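Local structure of tail fiber protein (Pseudomonas aeruginosa, 6CL6) at residues Ala41-Asn46 and Ala53-Met58; Asn64-Gly69 and Glu98-Val103; Glu191-Arg196 and Arg207-Gly212; Ala312-Pro317 and Ala353-Gly358. The protein forms the trimeric receptor-binding fibre of the R2 pyocin, a contractile injection system, and probably recognises the surface of target Pseudomonas cells. All coordinates share one frame; numbering follows the deposited sequence. Where two conformers were deposited one is given.

Contact 1 of 4, residues Ala41-Asn46 and Ala53-Met58; sequences ATAVSN and ATVPLM
M58 touches V44 at both ends of its side chain. At the root, M58 CB lies 3.7 Å from V44 CG2. The first torsion (chi1 60°) puts CG in the crowded position between the backbone N and the carbonyl carbon. The chain then runs straight through chi2 (-179°) as far as SD. At chi3 (52°) it bends, which brings the terminal methyl back to V44, with M58 CE 4.0 Å from V44 CG2. One valine methyl therefore serves both ends of the methionine, and the two side chains cross obliquely. That methyl occupies the crowded position of V44, while CG1 stands anti to the carbonyl carbon.

L57 and M58 open strand 57-60, which is outermost within this chain in an antiparallel beta sheet. M58 pairs through its backbone with I74 on the adjacent strand 72-79, whereas A41-N46 is irregular chain laid beside the start of that first strand. Their backbones come closest at A41 and M58, with CA atoms 4.6 Å apart.

L57 holds CG anti to its backbone N, so its end swings toward A41. L57 CG sits 3.9 Å from A41 CB, and L57 CD2 reaches to 3.8 Å from A41 N. Polar linkage between the segments is indirect: a water accepts from A43 N at 2.9 Å and donates to L57 O at 3.0 Å. Near this bridge the apolar contact is looser, with A43 CB 4.4 Å from V55 CG2. L57 also packs on M77 of the second subunit, and T42 on P80 of that same subunit.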
loop_
_atom_site.group_PDB
_atom_site.type_symbol
_atom_site.label_atom_id
_atom_site.label_comp_id
_atom_site.label_asym_id
_atom_site.label_seq_id
_atom_site.Cartn_x
_atom_site.Cartn_y
_atom_site.Cartn_z
ATOM N N ALA A 41 10.674 8.672 -75.935
ATOM C CA ALA A 41 9.915 7.460 -75.653
ATOM C C ALA A 41 8.790 7.308 -76.665
ATOM O O ALA A 41 7.645 7.086 -76.322
ATOM C CB ALA A 41 9.397 7.483 -74.227
ATOM N N THR A 42 9.142 7.439 -77.947
ATOM C CA THR A 42 8.140 7.562 -79.005
ATOM C C THR A 42 8.219 6.466 -80.062
ATOM O O THR A 42 7.505 6.551 -81.077
ATOM C CB THR A 42 8.267 8.922 -79.721
ATOM O OG1 THR A 42 9.566 9.020 -80.267
ATOM C CG2 THR A 42 8.034 10.047 -78.768
ATOM N N ALA A 43 9.083 5.461 -79.887
ATOM C CA ALA A 43 9.289 4.500 -80.979
ATOM C C ALA A 43 8.114 3.546 -81.163
ATOM O O ALA A 43 7.900 3.031 -82.268
ATOM C CB ALA A 43 10.569 3.694 -80.747
ATOM N N VAL A 44 7.356 3.266 -80.108
ATOM C CA VAL A 44 6.211 2.376 -80.196
ATOM C C VAL A 44 5.019 3.072 -79.561
ATOM O O VAL A 44 5.162 4.028 -78.801
ATOM C CB VAL A 44 6.456 1.003 -79.554
ATOM C CG1 VAL A 44 7.516 0.212 -80.341
ATOM C CG2 VAL A 44 6.841 1.156 -78.079
ATOM N N SER A 45 3.826 2.606 -79.897
ATOM C CA SER A 45 2.622 3.265 -79.394
ATOM C C SER A 45 2.619 3.218 -77.866
ATOM O O SER A 45 3.238 2.352 -77.243
ATOM C CB SER A 45 1.345 2.599 -79.927
ATOM O OG SER A 45 1.056 1.397 -79.245
ATOM N N ASN A 46 1.903 4.152 -77.265
ATOM C CA ASN A 46 1.919 4.285 -75.810
ATOM C C ASN A 46 1.001 3.286 -75.104
ATOM O O ASN A 46 0.721 3.459 -73.898
ATOM C CB ASN A 46 1.563 5.718 -75.401
ATOM C CG ASN A 46 0.132 6.098 -75.750
ATOM O OD1 ASN A 46 -0.724 5.232 -75.985
ATOM N ND2 ASN A 46 -0.128 7.394 -75.784
ATOM N N ALA A 53 8.957 -5.993 -75.359
ATOM C CA ALA A 53 9.814 -4.874 -75.724
ATOM C C ALA A 53 11.037 -5.319 -76.530
ATOM O O ALA A 53 11.684 -6.321 -76.226
ATOM C CB ALA A 53 10.277 -4.155 -74.455
ATOM N N THR A 54 11.362 -4.523 -77.573
ATOM C CA THR A 54 12.567 -4.731 -78.347
ATOM C C THR A 54 13.341 -3.445 -78.568
ATOM O O THR A 54 14.324 -3.462 -79.302
ATOM C CB THR A 54 12.259 -5.351 -79.737
ATOM O OG1 THR A 54 11.502 -4.386 -80.488
ATOM C CG2 THR A 54 11.505 -6.622 -79.622
ATOM N N VAL A 55 12.907 -2.328 -77.990
ATOM C CA VAL A 55 13.639 -1.072 -78.066
ATOM C C VAL A 55 13.962 -0.643 -76.640
ATOM O O VAL A 55 13.243 -1.026 -75.696
ATOM C CB VAL A 55 12.834 -0.010 -78.817
ATOM C CG1 VAL A 55 12.603 -0.462 -80.256
ATOM C CG2 VAL A 55 11.491 0.242 -78.117
ATOM N N PRO A 56 15.017 0.144 -76.432
ATOM C CA PRO A 56 15.477 0.383 -75.066
ATOM C C PRO A 56 14.686 1.403 -74.296
ATOM O O PRO A 56 14.889 1.510 -73.091
ATOM C CB PRO A 56 16.926 0.836 -75.257
ATOM C CG PRO A 56 16.998 1.356 -76.660
ATOM C CD PRO A 56 16.016 0.531 -77.449
ATOM N N LEU A 57 13.732 2.090 -74.916
ATOM C CA LEU A 57 12.884 3.043 -74.226
ATOM C C LEU A 57 11.494 3.031 -74.857
ATOM O O LEU A 57 11.354 3.089 -76.078
ATOM C CB LEU A 57 13.518 4.449 -74.265
ATOM C CG LEU A 57 12.755 5.553 -73.548
ATOM C CD1 LEU A 57 12.760 5.378 -72.082
ATOM C CD2 LEU A 57 13.316 6.885 -73.888
ATOM N N MET A 58 10.470 2.882 -74.018
ATOM C CA MET A 58 9.090 3.058 -74.428
ATOM C C MET A 58 8.347 3.761 -73.294
ATOM O O MET A 58 8.857 3.907 -72.168
ATOM C CB MET A 58 8.402 1.737 -74.754
ATOM C CG MET A 58 8.366 0.787 -73.569
ATOM S SD MET A 58 7.592 -0.795 -73.949
ATOM C CE MET A 58 8.481 -1.307 -75.413
HETATM O O HOH W 1 11.428 5.254 -78.113
#

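Contact 2 of 4, residues Asn64-Gly69 and Glu98-Val103; sequences NGPVAG and EMYVRV
E98 OE2 is gripped twice, by T96 OG1 in a hydrogen bond and by R70 NH1 in a salt bridge. The other carboxylate oxygen, OE1, accepts from Y100 OH at 2.7 Å, the donor standing 25° out of the carboxylate plane. With its hydroxyl tied to a carboxylate that is itself anchored, the Y100 ring is well fixed as a surface for the opposing loop. P66 uses it: P66 CB lies 3.7 Å from the centroid of the Y100 ring and 22° off its normal, a CH-pi contact offset toward the rim. The nearest ring atom is Y100 CG, 3.5 Å from P66 CB.

Y100 and R102 point to one face of strand 99-104, an inner strand of a five-stranded antiparallel sheet, and E98, just before it, points the same way. The loop before strand 72-79 runs over that face in nearly the opposite direction. On the reverse face, M99 meets M99 of both other subunits.

V67 reaches the tyrosine's hydroxyl end, V67 CG2 lying 3.6 Å from Y100 OH, and the two side chains cross at about a right angle. Further along, N64 O sits over one face of the R102 guanidinium, 3.5 Å from R102 NH1 but at a poor angle for a bond. That carbonyl accepts instead from W117 NE1, while R102 NH2 bonds N51 OD1 and R102 NE Q88 OE1.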
loop_
_atom_site.group_PDB
_atom_site.type_symbol
_atom_site.label_atom_id
_atom_site.label_comp_id
_atom_site.label_asym_id
_atom_site.label_seq_id
_atom_site.Cartn_x
_atom_site.Cartn_y
_atom_site.Cartn_z
ATOM N N ASN A 64 1.016 -4.780 -68.128
ATOM C CA ASN A 64 2.233 -5.477 -67.693
ATOM C C ASN A 64 3.281 -4.551 -67.118
ATOM O O ASN A 64 4.323 -5.041 -66.666
ATOM C CB ASN A 64 2.810 -6.294 -68.867
ATOM C CG ASN A 64 2.060 -7.605 -69.074
ATOM O OD1 ASN A 64 1.501 -8.147 -68.152
ATOM N ND2 ASN A 64 2.032 -8.100 -70.308
ATOM N N GLY A 65 3.031 -3.212 -67.124
ATOM C CA GLY A 65 3.832 -2.290 -66.388
ATOM C C GLY A 65 3.604 -2.436 -64.884
ATOM O O GLY A 65 2.848 -3.291 -64.433
ATOM N N PRO A 66 4.270 -1.566 -64.089
ATOM C CA PRO A 66 4.273 -1.771 -62.628
ATOM C C PRO A 66 3.004 -1.349 -61.896
ATOM O O PRO A 66 2.690 -1.906 -60.837
ATOM C CB PRO A 66 5.483 -0.953 -62.162
ATOM C CG PRO A 66 5.619 0.131 -63.227
ATOM C CD PRO A 66 5.196 -0.517 -64.515
ATOM N N VAL A 67 2.264 -0.375 -62.417
ATOM C CA VAL A 67 1.073 0.127 -61.718
ATOM C C VAL A 67 -0.087 0.239 -62.702
ATOM O O VAL A 67 -0.112 1.144 -63.548
ATOM C CB VAL A 67 1.310 1.461 -61.009
ATOM C CG1 VAL A 67 0.058 1.824 -60.213
ATOM C CG2 VAL A 67 2.500 1.422 -60.110
ATOM N N ALA A 68 -1.065 -0.660 -62.568
ATOM C CA ALA A 68 -2.164 -0.711 -63.515
ATOM C C ALA A 68 -2.907 0.623 -63.583
ATOM O O ALA A 68 -3.194 1.265 -62.557
ATOM C CB ALA A 68 -3.127 -1.833 -63.127
ATOM N N GLY A 69 -3.226 1.025 -64.811
ATOM C CA GLY A 69 -3.852 2.305 -65.053
ATOM C C GLY A 69 -2.928 3.484 -65.200
ATOM O O GLY A 69 -3.415 4.578 -65.494
ATOM N N GLU A 98 8.048 7.751 -58.911
ATOM C CA GLU A 98 8.223 6.362 -58.530
ATOM C C GLU A 98 9.114 5.628 -59.518
ATOM O O GLU A 98 9.143 5.953 -60.704
ATOM C CB GLU A 98 6.889 5.620 -58.474
ATOM C CG GLU A 98 5.988 6.101 -57.389
ATOM C CD GLU A 98 4.607 5.479 -57.421
ATOM O OE1 GLU A 98 4.464 4.294 -57.793
ATOM O OE2 GLU A 98 3.655 6.211 -57.095
ATOM N N MET A 99 9.787 4.586 -59.014
ATOM C CA MET A 99 10.649 3.719 -59.832
ATOM C C MET A 99 10.467 2.264 -59.445
ATOM O O MET A 99 10.341 1.936 -58.252
ATOM C CB MET A 99 12.129 4.092 -59.652
ATOM C CG MET A 99 13.110 3.225 -60.438
ATOM S SD MET A 99 14.861 3.568 -60.070
ATOM C CE MET A 99 15.000 5.219 -60.721
ATOM N N TYR A 100 10.494 1.397 -60.464
ATOM C CA TYR A 100 10.382 -0.044 -60.338
ATOM C C TYR A 100 11.434 -0.710 -61.223
ATOM O O TYR A 100 11.917 -0.120 -62.192
ATOM C CB TYR A 100 8.979 -0.549 -60.753
ATOM C CG TYR A 100 7.892 0.013 -59.886
ATOM C CD1 TYR A 100 7.418 1.311 -60.090
ATOM C CD2 TYR A 100 7.315 -0.757 -58.855
ATOM C CE1 TYR A 100 6.420 1.847 -59.287
ATOM C CE2 TYR A 100 6.310 -0.227 -58.058
ATOM C CZ TYR A 100 5.877 1.084 -58.279
ATOM O OH TYR A 100 4.910 1.639 -57.479
ATOM N N VAL A 101 11.753 -1.962 -60.901
ATOM C CA VAL A 101 12.690 -2.765 -61.686
ATOM C C VAL A 101 12.149 -4.181 -61.813
ATOM O O VAL A 101 11.475 -4.697 -60.900
ATOM C CB VAL A 101 14.102 -2.746 -61.049
ATOM C CG1 VAL A 101 14.081 -3.483 -59.697
ATOM C CG2 VAL A 101 15.111 -3.370 -61.983
ATOM N N ARG A 102 12.416 -4.807 -62.973
ATOM C CA ARG A 102 12.079 -6.232 -63.171
ATOM C C ARG A 102 13.046 -6.866 -64.180
ATOM O O ARG A 102 13.976 -6.226 -64.697
ATOM C CB ARG A 102 10.634 -6.448 -63.596
ATOM C CG ARG A 102 10.299 -6.101 -65.035
ATOM C CD ARG A 102 8.947 -6.635 -65.446
ATOM N NE ARG A 102 8.658 -6.263 -66.829
ATOM C CZ ARG A 102 7.636 -6.694 -67.523
ATOM N NH1 ARG A 102 6.753 -7.492 -66.971
ATOM N NH2 ARG A 102 7.491 -6.307 -68.773
ATOM N N VAL A 103 12.834 -8.154 -64.443
ATOM C CA VAL A 103 13.791 -8.934 -65.201
ATOM C C VAL A 103 13.086 -10.090 -65.883
ATOM O O VAL A 103 12.158 -10.697 -65.339
ATOM C CB VAL A 103 14.951 -9.411 -64.302
ATOM C CG1 VAL A 103 14.442 -10.379 -63.276
ATOM C CG2 VAL A 103 16.060 -10.046 -65.149
#

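Contact 3 of 4, residues Glu191-Arg196 and Arg207-Gly212; sequences ESFYFR and RRMWHG
R208 grips E191 side-on, directing two nitrogens at a single oxygen: R208 NE lies 3.1 Å and R208 NH2 2.9 Å from E191 OE2. The oxygen sits in the guanidinium plane, yet is met from above its own carboxylate plane, the two planes being 61° apart. The other oxygen, E191 OE1, takes Y194 OH on its syn lone pair at 2.5 Å, so both ends of the carboxylate are held. R208 NH2 also has a salt bridge to D214, and S192 CB sits over the centre of the guanidinium. The backbone carbonyl of E191 is bonded too: H211 NE2 reaches E191 O at 2.8 Å, straight (179°) and in the imidazole plane. S192 OG donates to M209 O at 2.7 Å, on a carbonyl lone pair.

This network lies at the open end of the antiparallel hairpin 193-199/202-208. F195 and R207 form a hydrogen-bonded pair of it, with R207 N 2.8 Å from F195 O; Y194 and R208 form the adjoining non-hydrogen-bonded pair.

Among the apolar contacts, R207 CB lies over one face of F195, 3.6 Å from the ring centroid, before its guanidinium leads off and NE bonds G190 O of the third subunit. M209 CE reaches F193 CB at 3.6 Å, and M209 packs on M209 of both other subunits.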
loop_
_atom_site.group_PDB
_atom_site.type_symbol
_atom_site.label_atom_id
_atom_site.label_comp_id
_atom_site.label_asym_id
_atom_site.label_seq_id
_atom_site.Cartn_x
_atom_site.Cartn_y
_atom_site.Cartn_z
ATOM N N GLU A 191 4.095 10.773 -21.532
ATOM C CA GLU A 191 2.867 10.524 -20.789
ATOM C C GLU A 191 2.607 9.036 -20.739
ATOM O O GLU A 191 2.343 8.485 -19.684
ATOM C CB GLU A 191 1.679 11.267 -21.417
ATOM C CG GLU A 191 0.402 11.180 -20.575
ATOM C CD GLU A 191 -0.383 9.887 -20.804
ATOM O OE1 GLU A 191 -0.388 9.379 -21.949
ATOM O OE2 GLU A 191 -1.022 9.394 -19.856
ATOM N N SER A 192 2.693 8.378 -21.882
ATOM C CA SER A 192 2.857 6.929 -21.970
ATOM C C SER A 192 3.074 6.539 -23.431
ATOM O O SER A 192 3.350 7.390 -24.277
ATOM C CB SER A 192 1.669 6.171 -21.385
ATOM O OG SER A 192 2.073 4.825 -21.173
ATOM N N PHE A 193 2.999 5.238 -23.681
ATOM C CA PHE A 193 3.188 4.561 -24.967
ATOM C C PHE A 193 1.954 3.697 -25.126
ATOM O O PHE A 193 1.554 3.018 -24.168
ATOM C CB PHE A 193 4.483 3.737 -24.946
ATOM C CG PHE A 193 4.919 3.205 -26.294
ATOM C CD1 PHE A 193 4.290 2.140 -26.890
ATOM C CD2 PHE A 193 6.019 3.779 -26.934
ATOM C CE1 PHE A 193 4.724 1.674 -28.145
ATOM C CE2 PHE A 193 6.451 3.299 -28.151
ATOM C CZ PHE A 193 5.800 2.242 -28.742
ATOM N N TYR A 194 1.285 3.798 -26.284
ATOM C CA TYR A 194 -0.006 3.175 -26.512
ATOM C C TYR A 194 -0.000 2.284 -27.736
ATOM O O TYR A 194 0.728 2.554 -28.690
ATOM C CB TYR A 194 -1.095 4.225 -26.762
ATOM C CG TYR A 194 -1.373 5.147 -25.583
ATOM C CD1 TYR A 194 -0.536 6.230 -25.305
ATOM C CD2 TYR A 194 -2.445 4.943 -24.783
ATOM C CE1 TYR A 194 -0.786 7.047 -24.261
ATOM C CE2 TYR A 194 -2.722 5.778 -23.731
ATOM C CZ TYR A 194 -1.889 6.824 -23.469
ATOM O OH TYR A 194 -2.165 7.672 -22.406
ATOM N N PHE A 195 -0.887 1.279 -27.745
ATOM C CA PHE A 195 -1.007 0.455 -28.937
ATOM C C PHE A 195 -2.452 -0.016 -29.150
ATOM O O PHE A 195 -3.234 -0.163 -28.210
ATOM C CB PHE A 195 -0.010 -0.720 -28.896
ATOM C CG PHE A 195 -0.144 -1.581 -27.719
ATOM C CD1 PHE A 195 0.498 -1.266 -26.528
ATOM C CD2 PHE A 195 -0.919 -2.738 -27.775
ATOM C CE1 PHE A 195 0.340 -2.094 -25.394
ATOM C CE2 PHE A 195 -1.066 -3.569 -26.671
ATOM C CZ PHE A 195 -0.441 -3.244 -25.470
ATOM N N ARG A 196 -2.805 -0.243 -30.413
ATOM C CA ARG A 196 -4.111 -0.782 -30.747
ATOM C C ARG A 196 -4.039 -1.409 -32.138
ATOM O O ARG A 196 -3.034 -1.296 -32.858
ATOM C CB ARG A 196 -5.220 0.278 -30.684
ATOM C CG ARG A 196 -5.229 1.253 -31.863
ATOM C CD ARG A 196 -6.389 2.247 -31.833
ATOM N NE ARG A 196 -6.313 3.162 -32.984
ATOM C CZ ARG A 196 -7.333 3.842 -33.485
ATOM N NH1 ARG A 196 -8.549 3.746 -32.946
ATOM N NH2 ARG A 196 -7.155 4.628 -34.550
ATOM N N ARG A 207 -4.463 0.421 -25.709
ATOM C CA ARG A 207 -3.845 -0.066 -24.490
ATOM C C ARG A 207 -2.777 0.937 -24.064
ATOM O O ARG A 207 -1.987 1.418 -24.893
ATOM C CB ARG A 207 -3.230 -1.441 -24.691
ATOM C CG ARG A 207 -4.220 -2.501 -25.091
ATOM C CD ARG A 207 -5.359 -2.610 -24.091
ATOM N NE ARG A 207 -5.721 -4.005 -23.857
ATOM C CZ ARG A 207 -6.798 -4.394 -23.196
ATOM N NH1 ARG A 207 -7.634 -3.490 -22.712
ATOM N NH2 ARG A 207 -7.040 -5.693 -23.035
ATOM N N ARG A 208 -2.776 1.275 -22.794
ATOM C CA ARG A 208 -1.841 2.240 -22.231
ATOM C C ARG A 208 -0.816 1.520 -21.365
ATOM O O ARG A 208 -1.172 0.871 -20.369
ATOM C CB ARG A 208 -2.595 3.287 -21.399
ATOM C CG ARG A 208 -1.679 4.366 -20.861
ATOM C CD ARG A 208 -2.446 5.303 -19.960
ATOM N NE ARG A 208 -1.587 6.377 -19.497
ATOM C CZ ARG A 208 -0.650 6.227 -18.558
ATOM N NH1 ARG A 208 -0.450 5.051 -18.012
ATOM N NH2 ARG A 208 0.098 7.255 -18.181
ATOM N N MET A 209 0.447 1.646 -21.733
ATOM C CA MET A 209 1.526 1.076 -20.920
ATOM C C MET A 209 1.566 1.703 -19.527
ATOM O O MET A 209 1.406 2.907 -19.379
ATOM C CB MET A 209 2.866 1.289 -21.626
ATOM C CG MET A 209 4.066 0.722 -20.904
ATOM S SD MET A 209 5.648 1.332 -21.564
ATOM C CE MET A 209 5.674 0.760 -23.224
ATOM N N TRP A 210 1.762 0.868 -18.506
ATOM C CA TRP A 210 2.112 1.330 -17.168
ATOM C C TRP A 210 3.633 1.507 -17.118
ATOM O O TRP A 210 4.372 0.594 -17.499
ATOM C CB TRP A 210 1.703 0.333 -16.083
ATOM C CG TRP A 210 0.249 0.242 -15.796
ATOM C CD1 TRP A 210 -0.520 -0.891 -15.837
ATOM C CD2 TRP A 210 -0.607 1.295 -15.408
ATOM N NE1 TRP A 210 -1.819 -0.587 -15.502
ATOM C CE2 TRP A 210 -1.896 0.753 -15.229
ATOM C CE3 TRP A 210 -0.417 2.673 -15.175
ATOM C CZ2 TRP A 210 -2.998 1.541 -14.878
ATOM C CZ3 TRP A 210 -1.506 3.440 -14.800
ATOM C CH2 TRP A 210 -2.773 2.874 -14.652
ATOM N N HIS A 211 4.096 2.655 -16.631
ATOM C CA HIS A 211 5.521 2.888 -16.526
ATOM C C HIS A 211 5.864 3.549 -15.201
ATOM O O HIS A 211 4.997 3.875 -14.375
ATOM C CB HIS A 211 6.029 3.701 -17.744
ATOM C CG HIS A 211 5.399 5.043 -17.878
ATOM N ND1 HIS A 211 5.758 6.111 -17.092
ATOM C CD2 HIS A 211 4.436 5.492 -18.708
ATOM C CE1 HIS A 211 5.028 7.158 -17.416
ATOM N NE2 HIS A 211 4.223 6.809 -18.402
ATOM N N GLY A 212 7.166 3.708 -14.983
ATOM C CA GLY A 212 7.690 4.191 -13.716
ATOM C C GLY A 212 7.301 5.609 -13.376
ATOM O O GLY A 212 7.335 5.987 -12.197
#

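Contact 4 of 4, residues Ala312-Pro317 and Ala353-Gly358. With CA (calcium ion), chain I.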
loop_
_atom_site.group_PDB
_atom_site.type_symbol
_atom_site.label_atom_id
_atom_site.label_comp_id
_atom_site.label_asym_id
_atom_site.label_seq_id
_atom_site.Cartn_x
_atom_site.Cartn_y
_atom_site.Cartn_z
ATOM N N ALA A 312 -12.793 -7.752 107.509
ATOM C CA ALA A 312 -11.901 -8.645 106.781
ATOM C C ALA A 312 -11.475 -7.932 105.515
ATOM O O ALA A 312 -12.276 -7.222 104.885
ATOM C CB ALA A 312 -12.556 -9.991 106.439
ATOM N N SER A 313 -10.219 -8.150 105.124
ATOM C CA SER A 313 -9.668 -7.562 103.915
ATOM C C SER A 313 -9.927 -8.461 102.719
ATOM O O SER A 313 -9.948 -9.686 102.836
ATOM C CB SER A 313 -8.160 -7.350 104.076
ATOM O OG SER A 313 -7.896 -6.375 105.063
ATOM N N ILE A 314 -10.146 -7.843 101.557
ATOM C CA ILE A 314 -10.284 -8.603 100.325
ATOM C C ILE A 314 -9.239 -8.111 99.335
ATOM O O ILE A 314 -8.763 -6.974 99.403
ATOM C CB ILE A 314 -11.692 -8.515 99.686
ATOM C CG1 ILE A 314 -12.050 -7.063 99.361
ATOM C CG2 ILE A 314 -12.743 -9.159 100.607
ATOM C CD1 ILE A 314 -13.261 -6.908 98.401
ATOM N N THR A 315 -8.899 -8.988 98.409
ATOM C CA THR A 315 -8.034 -8.661 97.278
ATOM C C THR A 315 -8.821 -8.877 96.001
ATOM O O THR A 315 -9.418 -9.952 95.798
ATOM C CB THR A 315 -6.761 -9.521 97.277
ATOM O OG1 THR A 315 -6.036 -9.293 98.490
ATOM C CG2 THR A 315 -5.873 -9.160 96.082
ATOM N N PHE A 316 -8.839 -7.851 95.145
ATOM C CA PHE A 316 -9.622 -7.913 93.929
ATOM C C PHE A 316 -9.049 -8.966 92.986
ATOM O O PHE A 316 -7.826 -9.103 92.884
ATOM C CB PHE A 316 -9.621 -6.555 93.237
ATOM C CG PHE A 316 -10.210 -5.451 94.063
ATOM C CD1 PHE A 316 -11.410 -5.619 94.733
ATOM C CD2 PHE A 316 -9.553 -4.244 94.182
ATOM C CE1 PHE A 316 -11.945 -4.590 95.480
ATOM C CE2 PHE A 316 -10.083 -3.223 94.933
ATOM C CZ PHE A 316 -11.281 -3.384 95.574
ATOM N N PRO A 317 -9.906 -9.695 92.258
ATOM C CA PRO A 317 -9.398 -10.673 91.275
ATOM C C PRO A 317 -8.328 -10.124 90.346
ATOM O O PRO A 317 -7.335 -10.826 90.082
ATOM C CB PRO A 317 -10.671 -11.079 90.521
ATOM C CG PRO A 317 -11.767 -10.950 91.554
ATOM C CD PRO A 317 -11.382 -9.769 92.409
ATOM N N ALA A 353 -9.664 -3.961 99.489
ATOM C CA ALA A 353 -10.676 -3.186 100.178
ATOM C C ALA A 353 -10.979 -3.870 101.502
ATOM O O ALA A 353 -10.506 -4.985 101.785
ATOM C CB ALA A 353 -11.932 -3.036 99.337
ATOM N N VAL A 354 -11.783 -3.188 102.324
ATOM C CA VAL A 354 -12.104 -3.668 103.672
ATOM C C VAL A 354 -13.607 -3.880 103.767
ATOM O O VAL A 354 -14.390 -2.966 103.477
ATOM C CB VAL A 354 -11.629 -2.695 104.758
ATOM C CG1 VAL A 354 -11.979 -3.239 106.155
ATOM C CG2 VAL A 354 -10.110 -2.468 104.631
ATOM N N ILE A 355 -13.994 -5.094 104.140
ATOM C CA ILE A 355 -15.386 -5.488 104.280
ATOM C C ILE A 355 -15.692 -5.549 105.772
ATOM O O ILE A 355 -15.009 -6.255 106.528
ATOM C CB ILE A 355 -15.679 -6.826 103.593
ATOM C CG1 ILE A 355 -15.321 -6.781 102.100
ATOM C CG2 ILE A 355 -17.142 -7.207 103.788
ATOM C CD1 ILE A 355 -15.983 -5.653 101.310
ATOM N N ARG A 356 -16.713 -4.803 106.192
ATOM C CA ARG A 356 -17.122 -4.757 107.597
ATOM C C ARG A 356 -18.361 -5.616 107.809
ATOM O O ARG A 356 -19.347 -5.486 107.074
ATOM C CB ARG A 356 -17.391 -3.322 108.029
ATOM C CG ARG A 356 -17.489 -3.124 109.536
ATOM C CD ARG A 356 -17.368 -1.645 109.842
ATOM N NE ARG A 356 -17.271 -1.334 111.264
ATOM C CZ ARG A 356 -16.164 -1.472 111.993
ATOM N NH1 ARG A 356 -15.067 -1.969 111.454
ATOM N NH2 ARG A 356 -16.169 -1.130 113.273
ATOM N N ASN A 357 -18.320 -6.464 108.836
ATOM C CA ASN A 357 -19.440 -7.334 109.183
ATOM C C ASN A 357 -20.043 -6.894 110.504
ATOM O O ASN A 357 -19.440 -7.083 111.568
ATOM C CB ASN A 357 -18.986 -8.781 109.257
ATOM C CG ASN A 357 -20.047 -9.693 109.791
ATOM O OD1 ASN A 357 -21.230 -9.504 109.542
ATOM N ND2 ASN A 357 -19.625 -10.690 110.566
ATOM N N GLY A 358 -21.234 -6.307 110.440
ATOM C CA GLY A 358 -21.947 -5.921 111.646
ATOM C C GLY A 358 -22.672 -7.033 112.360
ATOM O O GLY A 358 -23.149 -6.808 113.459
HETATM CA CA CA I . -23.416 -6.246 115.750
HETATM O O HOH W 2 -25.078 -7.976 115.482
HETATM O O HOH W 3 -24.028 -4.360 114.239
HETATM O O HOH W 4 -25.048 -5.181 117.129
HETATM O O HOH W 5 -23.083 -7.347 117.952
#
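Strands 310-315 and 352-357 run antiparallel in a three-stranded sheet of the C-terminal domain, whose sequence family belongs to the H-type lectin clan, and the second of them leads into a calcium site. Two hydrogen-bonded pairs flank one non-hydrogen-bonded pair. In the first, A312 N lies 2.8 Å from I355 O, and I355 N returns a bond of 2.8 Å to A312 O, nearly along the C=O axis. In the second, I314 N is 2.9 Å from A353 O. Its partner bond, from A353 N to I314 O, is longer at 3.1 Å, and its donor stands 31° out of the carbonyl plane. S313 and V354 pair between them.

A312, I314, A353 and I355 share one face. There I314 CG2, anti to the carbonyl carbon, meets I355 CG1 at 3.8 Å as the two side chains cross obliquely. F316 swings its ring tip in, with CZ 3.8 Å from A353 CB.

Beyond the strand, G358 O binds the calcium ion at 2.4 Å. Four waters, D309 OD1 and P337 O of the third subunit complete the seven ligands, so the ion ties two chains together.

The I314-I355 face rests on the neighbouring five-stranded sheet: I314 packs on V304 of strand 297-306 and W367 of strand 363-371, I355 on L365 of 363-371. Strand 343-346 flanks 352-357 on the side away from 310-315.

Overall arrangement
The four contacts follow one another along the chain of an elongated trimer, each closing before the next opens. Contacts 1 and 2 are neighbours: their centres are about 15 Å apart, their nearest atoms about 7 Å, and both reach the same antiparallel sheet, contact 1 at its outermost strand 57-60 and contact 2 at the inner strand 99-104. Contact 3 belongs to a second sheet, its centre about 41 Å from that of contact 2. Contact 4 lies far off in the C-terminal domain, about 126 Å from contact 3 and about 181 Å from contact 1 between centres, and it alone of the four carries a residue of the calcium site. All four also meet other subunits.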